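Local coordinates for surface glycan binding protein B (Bacteroides ovatus, PDB 6E57) that binds mixed-linkage beta-glucan chains, probably at the bacterial cell surface, as part of the machinery for using cereal glucans, at residues K331-I336 with F405-H410; L367-W372 with N397-E402. All coordinates share one frame; numbering follows the deposited sequence.

From the N terminus the chain passes through most of its strands before reaching these contacts, which sit together near its C-terminal end. First comes 331-336, in the loop between strand 317-321 and helix 338-343. The chain then runs along strand 364-369 into the turn that ends segment 367-372, and helix 393-401 comes back to meet that turn, closing contact 2. Soon afterwards strand 405-409 pairs with 331-336 and closes contact 1, so the smaller loop lies within the larger. Strands 364-369 and 405-409 are neighbours in one antiparallel sheet, so the loop held by contact 1 and the helix end held by contact 2 lie beside the same bound glucan; the two contact centres are about 11 Å apart.

Contact 1 (K331-I336 with F405-H410); sequences KTFGLI and FLCVGH
The amide N of Phe333 donates to Cys407 O at 2.9 Å, and Cys407 N returns a bond to Phe333 O at 3.2 Å; the CA-H of Leu406 points at that same oxygen, with CA 3.4 Å away. Phe333 and Cys407 thus form a single antiparallel hydrogen-bonded bridge. Beyond it the backbones are joined through water. Water 1 donates to Lys331 O and accepts from Gly409 N at 2.9 Å; at the other end, water 2 lies between the carbonyls of Ile336 and Phe405.

In fold terms, this bridge lays an irregular loop along strand 405-409, an outer strand of a three-stranded antiparallel sheet whose middle strand is 364-369. The two sides differ. On one, the Phe333 ring, carried with CG anti to the backbone N (chi1 170°), runs inward beside Cys407. Phe333 CB and Cys407 CB are 3.8 Å apart. Cys407 SG makes an oblique sulfur-aromatic contact, 5.3 Å from the centroid of the Phe333 ring. The Phe405 ring meets Phe333 edge to edge, CE2 to CE2. Trp314 packs edge-to-face on Phe333, while Phe341 stacks on Phe405.

On the other side Thr332 spreads over two neighbours. Its CG2 lies alongside Val408 CG2 at 3.9 Å, the two side chains pointing the same way, and its OG1 rests against the Leu406 CD2 methyl at 3.8 Å. Trp372 of the glycan pocket packs on Thr332, Leu406 and Val408, so this trio backs the indole that carries sugar. At the loop's start, extended Lys331 sends NZ to a salt bridge with Asp326 and a hydrogen bond to O2 of a bound glucose.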
loop_
_atom_site.group_PDB
_atom_site.type_symbol
_atom_site.label_atom_id
_atom_site.label_comp_id
_atom_site.label_asym_id
_atom_site.label_seq_id
_atom_site.Cartn_x
_atom_site.Cartn_y
_atom_site.Cartn_z
ATOM N N LYS A 331 -25.081 6.792 32.852
ATOM C CA LYS A 331 -25.927 6.792 31.665
ATOM C C LYS A 331 -25.084 7.217 30.459
ATOM O O LYS A 331 -25.281 6.718 29.345
ATOM C CB LYS A 331 -27.142 7.713 31.791
ATOM C CG LYS A 331 -28.098 7.608 30.610
ATOM C CD LYS A 331 -29.327 8.471 30.698
ATOM C CE LYS A 331 -30.240 8.286 29.505
ATOM N NZ LYS A 331 -31.522 9.008 29.679
ATOM N N THR A 332 -24.168 8.160 30.706
ATOM C CA THR A 332 -23.212 8.647 29.728
ATOM C C THR A 332 -21.835 8.768 30.385
ATOM O O THR A 332 -21.693 8.567 31.591
ATOM C CB THR A 332 -23.634 10.015 29.182
ATOM O OG1 THR A 332 -23.518 10.962 30.247
ATOM C CG2 THR A 332 -25.043 10.025 28.630
ATOM N N PHE A 333 -20.834 9.108 29.572
ATOM C CA PHE A 333 -19.549 9.570 30.058
ATOM C C PHE A 333 -19.469 11.087 29.851
ATOM O O PHE A 333 -19.272 11.540 28.731
ATOM C CB PHE A 333 -18.406 8.841 29.345
ATOM C CG PHE A 333 -17.037 9.414 29.611
ATOM C CD1 PHE A 333 -16.310 9.025 30.724
ATOM C CD2 PHE A 333 -16.481 10.358 28.762
ATOM C CE1 PHE A 333 -15.056 9.558 30.978
ATOM C CE2 PHE A 333 -15.228 10.891 29.016
ATOM C CZ PHE A 333 -14.516 10.487 30.123
ATOM N N GLY A 334 -19.680 11.850 30.933
ATOM C CA GLY A 334 -19.324 13.273 31.005
ATOM C C GLY A 334 -17.860 13.414 31.376
ATOM O O GLY A 334 -16.990 12.948 30.651
ATOM N N LEU A 335 -17.589 14.073 32.501
ATOM C CA LEU A 335 -16.334 13.912 33.269
ATOM C C LEU A 335 -15.127 14.605 32.613
ATOM O O LEU A 335 -14.103 14.757 33.271
ATOM C CB LEU A 335 -16.056 12.424 33.517
ATOM C CG LEU A 335 -17.090 11.697 34.383
ATOM C CD1 LEU A 335 -16.612 10.300 34.750
ATOM C CD2 LEU A 335 -17.412 12.483 35.644
ATOM N N ILE A 336 -15.230 15.032 31.351
ATOM C CA ILE A 336 -14.279 16.002 30.812
ATOM C C ILE A 336 -15.030 17.311 30.596
ATOM O O ILE A 336 -15.907 17.389 29.739
ATOM C CB ILE A 336 -13.589 15.507 29.528
ATOM C CG1 ILE A 336 -12.863 14.179 29.748
ATOM C CG2 ILE A 336 -12.645 16.575 28.991
ATOM C CD1 ILE A 336 -12.255 13.603 28.494
ATOM N N PHE A 405 -18.841 17.522 25.690
ATOM C CA PHE A 405 -18.550 16.246 25.058
ATOM C C PHE A 405 -19.201 15.118 25.865
ATOM O O PHE A 405 -19.188 15.151 27.094
ATOM C CB PHE A 405 -17.033 16.071 24.970
ATOM C CG PHE A 405 -16.559 14.717 24.512
ATOM C CD1 PHE A 405 -16.529 14.394 23.164
ATOM C CD2 PHE A 405 -16.118 13.776 25.430
ATOM C CE1 PHE A 405 -16.077 13.152 22.745
ATOM C CE2 PHE A 405 -15.674 12.531 25.010
ATOM C CZ PHE A 405 -15.654 12.221 23.669
ATOM N N LEU A 406 -19.763 14.131 25.157
ATOM C CA LEU A 406 -20.276 12.903 25.764
ATOM C C LEU A 406 -19.765 11.690 24.977
ATOM O O LEU A 406 -19.619 11.745 23.761
ATOM C CB LEU A 406 -21.809 12.915 25.754
ATOM C CG LEU A 406 -22.507 13.906 26.684
ATOM C CD1 LEU A 406 -24.011 13.749 26.574
ATOM C CD2 LEU A 406 -22.077 13.725 28.126
ATOM N N CYS A 407 -19.499 10.598 25.701
ATOM C CA CYS A 407 -19.508 9.258 25.134
ATOM C C CYS A 407 -20.808 8.568 25.564
ATOM O O CYS A 407 -21.128 8.483 26.751
ATOM C CB CYS A 407 -18.291 8.449 25.558
ATOM S SG CYS A 407 -16.764 8.987 24.748
ATOM N N VAL A 408 -21.546 8.090 24.564
ATOM C CA VAL A 408 -22.897 7.603 24.697
ATOM C C VAL A 408 -22.918 6.157 24.182
ATOM O O VAL A 408 -22.016 5.758 23.449
ATOM C CB VAL A 408 -23.831 8.551 23.921
ATOM C CG1 VAL A 408 -25.020 7.849 23.289
ATOM C CG2 VAL A 408 -24.284 9.712 24.790
ATOM N N GLY A 409 -23.923 5.376 24.592
ATOM C CA GLY A 409 -24.091 4.000 24.113
ATOM C C GLY A 409 -24.470 3.038 25.227
ATOM O O GLY A 409 -25.113 3.433 26.208
ATOM N N HIS A 410 -24.065 1.768 25.066
ATOM C CA HIS A 410 -24.410 0.691 25.995
ATOM C C HIS A 410 -23.328 -0.393 26.008
ATOM O O HIS A 410 -22.757 -0.720 24.981
ATOM C CB HIS A 410 -25.772 0.090 25.626
ATOM C CG HIS A 410 -26.160 -1.077 26.468
ATOM N ND1 HIS A 410 -26.716 -0.928 27.724
ATOM C CD2 HIS A 410 -26.073 -2.405 26.246
ATOM C CE1 HIS A 410 -26.953 -2.117 28.241
ATOM N NE2 HIS A 410 -26.568 -3.040 27.353
HETATM O O HOH W 1 -25.460 6.389 26.768
HETATM O O HOH W 2 -16.941 14.963 28.690
#

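Contact 2 (L367-W372 with N397-E402); sequences LATGYW and NKIQAE. With BGC (beta-D-glucopyranose), chain E; BGC (beta-D-glucopyranose), chain B; BGC (beta-D-glucopyranose), chain C; BGC (beta-D-glucopyranose), chain D.
Tyr371 lies sandwiched between Glu402 and the glucan, in an aromatic platform of the kind common in carbohydrate-binding proteins. It belongs to a type I beta turn, Thr369 to Trp372, that follows strand 364-369; Glu402 is the first residue past helix 393-401. On the protein side Glu402 CA stands over the middle of the Tyr371 ring, a CH-pi contact 3.6 Å from its centroid. Beyond it Glu402 CG comes within 3.5 Å of Tyr371 CD2, and the carboxylate continues the same layer, its plane only 11° from that of the ring.

The opposite face of Tyr371 receives the chain C glucose, whose C5 sits 3.9 Å above the ring plane, toward the rim. With an alanine here, that glucose would probably lose the surface beneath it, and Glu402 CA and CG would be left without their aromatic cover.

The carboxylate of Glu402 is held at OE1. Thr369 OG1, between its own backbone N and carbonyl carbon (chi1 69°), donates to the anti lone pair of Glu402 OE1 at 2.8 Å, and Thr373 OG1 also bonds to that oxygen. Thr369 OG1 in turn accepts from Tyr371 N at 3.2 Å, an ST turn, and from Thr373 N. A weak bond from Gly370 N to Glu402 O ties the turn to the helix end.

Trp372, its CB directed away from the helix, sets its indole roughly level with the tyrosine ring, with one face to the sugars: C4 of the chain E glucose and C1 of the chain D glucose lie over it. Between the two aromatic supports, O2 of the chain E glucose donates to the backbone O of Tyr371 at 3.1 Å.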
loop_
_atom_site.group_PDB
_atom_site.type_symbol
_atom_site.label_atom_id
_atom_site.label_comp_id
_atom_site.label_asym_id
_atom_site.label_seq_id
_atom_site.Cartn_x
_atom_site.Cartn_y
_atom_site.Cartn_z
ATOM N N LEU A 367 -19.407 8.975 19.965
ATOM C CA LEU A 367 -18.939 10.263 20.471
ATOM C C LEU A 367 -19.950 11.331 20.050
ATOM O O LEU A 367 -20.348 11.378 18.891
ATOM C CB LEU A 367 -17.549 10.572 19.907
ATOM C CG LEU A 367 -16.375 9.964 20.669
ATOM C CD1 LEU A 367 -16.454 8.448 20.679
ATOM C CD2 LEU A 367 -15.054 10.429 20.074
ATOM N N ALA A 368 -20.359 12.174 21.003
ATOM C CA ALA A 368 -21.416 13.141 20.770
ATOM C C ALA A 368 -21.200 14.392 21.623
ATOM O O ALA A 368 -20.338 14.425 22.502
ATOM C CB ALA A 368 -22.754 12.514 21.066
ATOM N N THR A 369 -22.019 15.410 21.341
ATOM C CA THR A 369 -22.085 16.625 22.131
ATOM C C THR A 369 -22.994 16.381 23.339
ATOM O O THR A 369 -23.573 15.298 23.479
ATOM C CB THR A 369 -22.616 17.798 21.300
ATOM O OG1 THR A 369 -23.996 17.540 21.040
ATOM C CG2 THR A 369 -21.866 17.996 20.002
ATOM N N GLY A 370 -23.129 17.411 24.185
ATOM C CA GLY A 370 -24.027 17.398 25.338
ATOM C C GLY A 370 -25.491 17.301 24.939
ATOM O O GLY A 370 -26.315 16.902 25.753
ATOM N N TYR A 371 -25.805 17.678 23.689
ATOM C CA TYR A 371 -27.162 17.602 23.108
ATOM C C TYR A 371 -27.372 16.255 22.393
ATOM O O TYR A 371 -28.412 16.046 21.764
ATOM C CB TYR A 371 -27.395 18.747 22.113
ATOM C CG TYR A 371 -27.460 20.146 22.684
ATOM C CD1 TYR A 371 -27.048 20.440 23.977
ATOM C CD2 TYR A 371 -27.898 21.202 21.897
ATOM C CE1 TYR A 371 -27.099 21.729 24.481
ATOM C CE2 TYR A 371 -27.947 22.498 22.384
ATOM C CZ TYR A 371 -27.549 22.763 23.682
ATOM O OH TYR A 371 -27.594 24.035 24.177
ATOM N N TRP A 372 -26.373 15.365 22.480
ATOM C CA TRP A 372 -26.381 14.012 21.896
ATOM C C TRP A 372 -26.289 14.063 20.366
ATOM O O TRP A 372 -26.657 13.104 19.694
ATOM C CB TRP A 372 -27.600 13.202 22.361
ATOM C CG TRP A 372 -27.549 12.803 23.803
ATOM C CD1 TRP A 372 -27.458 13.630 24.884
ATOM C CD2 TRP A 372 -27.602 11.467 24.328
ATOM N NE1 TRP A 372 -27.449 12.902 26.043
ATOM C CE2 TRP A 372 -27.538 11.573 25.734
ATOM C CE3 TRP A 372 -27.699 10.197 23.753
ATOM C CZ2 TRP A 372 -27.565 10.457 26.567
ATOM C CZ3 TRP A 372 -27.729 9.094 24.578
ATOM C CH2 TRP A 372 -27.654 9.223 25.966
ATOM N N ASN A 397 -16.464 23.858 17.863
ATOM C CA ASN A 397 -17.429 24.948 17.996
ATOM C C ASN A 397 -18.773 24.404 18.489
ATOM O O ASN A 397 -19.429 25.023 19.319
ATOM C CB ASN A 397 -17.636 25.703 16.682
ATOM C CG ASN A 397 -16.456 26.566 16.290
ATOM O OD1 ASN A 397 -15.543 26.795 17.085
ATOM N ND2 ASN A 397 -16.467 27.046 15.058
ATOM N N LYS A 398 -19.169 23.248 17.956
ATOM C CA LYS A 398 -20.445 22.631 18.267
ATOM C C LYS A 398 -20.421 22.118 19.713
ATOM O O LYS A 398 -21.420 22.212 20.420
ATOM C CB LYS A 398 -20.745 21.518 17.259
ATOM C CG LYS A 398 -22.143 20.926 17.352
ATOM C CD LYS A 398 -22.519 20.073 16.159
ATOM C CE LYS A 398 -22.827 20.897 14.927
ATOM N NZ LYS A 398 -23.632 20.128 13.952
ATOM N N ILE A 399 -19.269 21.595 20.144
ATOM C CA ILE A 399 -19.083 21.097 21.506
ATOM C C ILE A 399 -19.327 22.230 22.517
ATOM O O ILE A 399 -19.959 22.009 23.546
ATOM C CB ILE A 399 -17.689 20.453 21.666
ATOM C CG1 ILE A 399 -17.610 19.113 20.931
ATOM C CG2 ILE A 399 -17.314 20.308 23.136
ATOM C CD1 ILE A 399 -16.215 18.540 20.835
ATOM N N GLN A 400 -18.825 23.435 22.222
ATOM C CA GLN A 400 -19.029 24.605 23.087
ATOM C C GLN A 400 -20.488 25.077 23.003
ATOM O O GLN A 400 -21.064 25.502 23.994
ATOM C CB GLN A 400 -18.064 25.733 22.712
ATOM C CG GLN A 400 -16.596 25.375 22.909
ATOM C CD GLN A 400 -16.282 24.927 24.316
ATOM O OE1 GLN A 400 -16.503 25.653 25.284
ATOM N NE2 GLN A 400 -15.760 23.716 24.438
ATOM N N ALA A 401 -21.074 24.986 21.806
ATOM C CA ALA A 401 -22.454 25.403 21.548
ATOM C C ALA A 401 -23.461 24.437 22.190
ATOM O O ALA A 401 -24.562 24.860 22.545
ATOM C CB ALA A 401 -22.680 25.507 20.059
ATOM N N GLU A 402 -23.089 23.154 22.324
ATOM C CA GLU A 402 -24.017 22.086 22.723
ATOM C C GLU A 402 -23.519 21.360 23.985
ATOM O O GLU A 402 -23.530 20.133 24.051
ATOM C CB GLU A 402 -24.208 21.102 21.565
ATOM C CG GLU A 402 -24.805 21.736 20.318
ATOM C CD GLU A 402 -25.281 20.766 19.248
ATOM O OE1 GLU A 402 -25.217 19.543 19.484
ATOM O OE2 GLU A 402 -25.721 21.238 18.177
HETATM C C2 BGC E . -30.985 15.118 23.618
HETATM C C3 BGC E . -31.759 13.819 23.748
HETATM C C4 BGC E . -31.312 13.095 25.007
HETATM C C5 BGC E . -31.499 14.015 26.209
HETATM C C6 BGC E . -31.073 13.341 27.504
HETATM C C1 BGC E . -31.151 15.955 24.890
HETATM O O2 BGC E . -31.442 15.819 22.453
HETATM O O3 BGC E . -31.537 13.020 22.587
HETATM O O4 BGC E . -32.122 11.938 25.219
HETATM O O5 BGC E . -30.746 15.212 26.037
HETATM O O6 BGC E . -31.183 14.273 28.582
HETATM C C2 BGC B . -30.977 25.585 24.601
HETATM C C3 BGC B . -31.518 24.223 24.988
HETATM C C4 BGC B . -30.550 23.490 25.901
HETATM C C5 BGC B . -30.035 24.362 27.047
HETATM C C6 BGC B . -28.830 23.703 27.715
HETATM C C1 BGC B . -30.548 26.381 25.827
HETATM O O1 BGC B . -29.900 27.586 25.405
HETATM O O2 BGC B . -32.000 26.290 23.900
HETATM O O3 BGC B . -31.729 23.431 23.817
HETATM O O4 BGC B . -31.221 22.348 26.447
HETATM O O5 BGC B . -29.606 25.645 26.597
HETATM O O6 BGC B . -29.012 23.651 29.133
HETATM C C2 BGC C . -30.798 20.077 27.072
HETATM C C3 BGC C . -30.316 18.714 26.609
HETATM C C4 BGC C . -30.996 18.309 25.313
HETATM C C5 BGC C . -30.922 19.420 24.274
HETATM C C6 BGC C . -31.643 18.987 23.003
HETATM C C1 BGC C . -30.731 21.096 25.940
HETATM O O2 BGC C . -29.994 20.497 28.180
HETATM O O3 BGC C . -30.620 17.744 27.610
HETATM O O4 BGC C . -30.355 17.146 24.772
HETATM O O5 BGC C . -31.484 20.618 24.820
HETATM O O6 BGC C . -31.867 20.106 22.151
HETATM C C2 BGC D . -32.079 9.595 25.617
HETATM C C3 BGC D . -31.531 8.249 25.171
HETATM C C4 BGC D . -31.738 8.046 23.678
HETATM C C5 BGC D . -31.296 9.284 22.890
HETATM C C6 BGC D . -31.644 9.212 21.413
HETATM C C1 BGC D . -31.544 10.719 24.746
HETATM O O2 BGC D . -31.728 9.838 26.981
HETATM O O3 BGC D . -32.196 7.205 25.882
HETATM O O4 BGC D . -30.956 6.908 23.283
HETATM O O5 BGC D . -31.899 10.473 23.393
HETATM O O6 BGC D . -30.806 10.144 20.729
#